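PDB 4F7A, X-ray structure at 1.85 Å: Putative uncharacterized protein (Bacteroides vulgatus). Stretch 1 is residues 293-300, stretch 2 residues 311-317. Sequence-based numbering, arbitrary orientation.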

# COMPACT_ATOMS: atom_id res chain seq x y z
N GLU A 293 29.64 -4.02 -6.63
CA GLU A 293 28.78 -4.90 -7.40
C GLU A 293 27.71 -5.58 -6.52
O GLU A 293 26.97 -6.44 -6.99
CB GLU A 293 29.62 -5.98 -8.10
CG GLU A 293 30.72 -5.42 -9.01
CD GLU A 293 31.50 -6.54 -9.66
OE1 GLU A 293 30.87 -7.34 -10.40
OE2 GLU A 293 32.73 -6.64 -9.44
N GLU A 294 27.62 -5.20 -5.26
CA GLU A 294 26.65 -5.80 -4.34
C GLU A 294 25.45 -4.88 -4.13
O GLU A 294 25.53 -3.65 -4.29
CB GLU A 294 27.33 -6.11 -3.00
CG GLU A 294 28.41 -7.18 -3.11
CD GLU A 294 29.46 -7.05 -2.01
OE1 GLU A 294 29.08 -6.78 -0.86
OE2 GLU A 294 30.67 -7.16 -2.32
N TYR A 295 24.35 -5.50 -3.76
CA TYR A 295 23.16 -4.75 -3.35
C TYR A 295 23.10 -4.75 -1.85
O TYR A 295 22.95 -5.81 -1.22
CB TYR A 295 21.90 -5.36 -3.94
CG TYR A 295 21.85 -5.18 -5.44
CD1 TYR A 295 22.51 -6.06 -6.29
CD2 TYR A 295 21.17 -4.11 -6.01
CE1 TYR A 295 22.50 -5.86 -7.69
CE2 TYR A 295 21.15 -3.90 -7.38
CZ TYR A 295 21.80 -4.79 -8.21
OH TYR A 295 21.77 -4.57 -9.57
N LEU A 296 23.21 -3.57 -1.26
CA LEU A 296 23.24 -3.42 0.20
C LEU A 296 22.06 -2.59 0.64
O LEU A 296 21.86 -1.49 0.15
CB LEU A 296 24.54 -2.75 0.64
CG LEU A 296 25.86 -3.44 0.31
CD1 LEU A 296 27.03 -2.61 0.86
CD2 LEU A 296 25.90 -4.89 0.87
N GLY A 297 21.26 -3.13 1.56
CA GLY A 297 20.11 -2.46 2.12
C GLY A 297 20.34 -1.89 3.51
O GLY A 297 21.05 -2.46 4.34
N VAL A 298 19.71 -0.75 3.78
CA VAL A 298 19.84 -0.07 5.04
C VAL A 298 19.02 -0.76 6.13
O VAL A 298 17.82 -0.95 5.98
CB VAL A 298 19.41 1.41 4.89
CG1 VAL A 298 19.56 2.18 6.21
CG2 VAL A 298 20.24 2.08 3.73
N PRO A 299 19.66 -1.14 7.25
CA PRO A 299 18.89 -1.74 8.34
C PRO A 299 18.09 -0.68 9.10
O PRO A 299 18.62 0.38 9.43
CB PRO A 299 19.97 -2.32 9.26
CG PRO A 299 21.13 -1.39 9.05
CD PRO A 299 21.08 -0.97 7.60
N GLN A 300 16.83 -0.98 9.41
CA GLN A 300 16.02 -0.04 10.18
C GLN A 300 16.44 -0.03 11.66
O GLN A 300 16.81 -1.06 12.23
CB GLN A 300 14.52 -0.38 10.07
CG GLN A 300 13.62 0.81 10.42
CD GLN A 300 12.18 0.44 10.62
OE1 GLN A 300 11.56 -0.13 9.72
NE2 GLN A 300 11.60 0.84 11.76
N TYR A 311 25.95 7.26 7.76
CA TYR A 311 26.68 6.01 7.63
C TYR A 311 26.30 5.19 6.40
O TYR A 311 27.12 4.47 5.87
CB TYR A 311 26.47 5.13 8.87
CG TYR A 311 26.88 5.76 10.19
CD1 TYR A 311 28.20 6.06 10.46
CD2 TYR A 311 25.95 6.03 11.19
CE1 TYR A 311 28.60 6.63 11.68
CE2 TYR A 311 26.34 6.61 12.42
CZ TYR A 311 27.67 6.89 12.64
OH TYR A 311 28.06 7.45 13.84
N TYR A 312 25.06 5.29 5.96
CA TYR A 312 24.51 4.41 4.93
C TYR A 312 24.43 5.06 3.55
O TYR A 312 23.81 4.56 2.66
CB TYR A 312 23.15 3.87 5.38
CG TYR A 312 23.32 3.00 6.59
CD1 TYR A 312 23.91 1.75 6.48
CD2 TYR A 312 22.98 3.45 7.86
CE1 TYR A 312 24.13 0.95 7.59
CE2 TYR A 312 23.20 2.65 9.00
CZ TYR A 312 23.77 1.40 8.84
OH TYR A 312 24.04 0.63 9.92
N GLN A 313 25.07 6.21 3.39
CA GLN A 313 24.99 7.00 2.17
C GLN A 313 25.54 6.31 0.91
O GLN A 313 25.19 6.71 -0.21
CB GLN A 313 25.70 8.33 2.47
CG GLN A 313 26.20 9.15 1.37
CD GLN A 313 27.01 10.28 1.97
OE1 GLN A 313 28.25 10.25 1.96
NE2 GLN A 313 26.32 11.21 2.60
N SER A 314 26.38 5.29 1.07
CA SER A 314 26.90 4.53 -0.07
C SER A 314 26.26 3.15 -0.27
O SER A 314 26.73 2.35 -1.08
CB SER A 314 28.42 4.42 0.03
OG SER A 314 28.95 5.74 0.01
N TYR A 315 25.17 2.89 0.46
CA TYR A 315 24.34 1.69 0.22
C TYR A 315 23.54 1.82 -1.08
O TYR A 315 23.60 2.84 -1.79
CB TYR A 315 23.44 1.41 1.44
CG TYR A 315 24.11 0.58 2.52
CD1 TYR A 315 25.47 0.72 2.82
CD2 TYR A 315 23.38 -0.33 3.26
CE1 TYR A 315 26.08 -0.05 3.83
CE2 TYR A 315 23.96 -1.07 4.26
CZ TYR A 315 25.31 -0.96 4.54
OH TYR A 315 25.86 -1.74 5.53
N SER A 316 22.82 0.75 -1.44
CA SER A 316 22.11 0.72 -2.72
C SER A 316 20.97 1.75 -2.76
O SER A 316 20.22 1.90 -1.81
CB SER A 316 21.54 -0.66 -3.00
OG SER A 316 22.56 -1.58 -3.32
N PHE A 317 20.89 2.44 -3.90
CA PHE A 317 19.90 3.47 -4.13
C PHE A 317 18.86 2.92 -5.08
O PHE A 317 19.14 1.98 -5.81
CB PHE A 317 20.57 4.71 -4.75
CG PHE A 317 19.78 5.98 -4.57
CD1 PHE A 317 19.67 6.55 -3.33
CD2 PHE A 317 19.14 6.59 -5.64
CE1 PHE A 317 18.94 7.71 -3.13
CE2 PHE A 317 18.41 7.77 -5.45
CZ PHE A 317 18.32 8.32 -4.19

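Two loop segments, neither forming regular helix or strand, pack against each other and bury 409 Å² counted over both sides. The polar link is a pair of hydrogen bonds between Leu-296 and Ser-316, whose CA atoms lie 5.2 Å apart. Ser-316 N donates to Leu-296 O (2.9 Å, 155° at the hydrogen), and Leu-296 N donates to Ser-316 OG (2.9 Å, 151°). One residue thus satisfies both the NH and the carbonyl of Leu-296: serine is short enough for its hydroxyl, at chi1 -71° (m), to reach the amide while its own backbone NH binds the oxygen. Ser-316 OG also sits 3.2 Å from Tyr-295 CA and is hydrogen-bonded elsewhere in the structure.

CH-pi contacts supply much of the apolar packing. Leu-296 and Val-298 are buried aliphatic residues. Leu-296 points CA-to-CB toward stretch 2, so its CB lies over one face of the Tyr-315 ring, 3.9 Å from the centroid and only 16° off the normal. The Tyr-312 ring receives two groups over one face: Val-298 CG1 at 4.3 Å and Pro-299 CD at 4.0 Å from its centroid. Aromatic rings offer broad, flat surfaces to aliphatic carbons, and the closed proline ring holds CD close to its own backbone.

Further apolar contacts tie Val-298 to both tyrosines: at chi1 -179° (t), Val-298 CG2 lies 3.8 Å from Tyr-312 CB and 4.0 Å from Tyr-315 CD2. A polar approach is separate: Gly-297 O comes within 3.2 Å of Tyr-315 CE2 at the ring edge. Glycine forgoes no contact here, since a CB would point away from stretch 2.

Both tyrosines point CA-to-CB toward stretch 1 from the ends of a type I turn, closed by Tyr-315 N donating to Tyr-312 O (3.1 Å). Both residues are buried, yet each OH is hydrogen-bonded elsewhere in the structure.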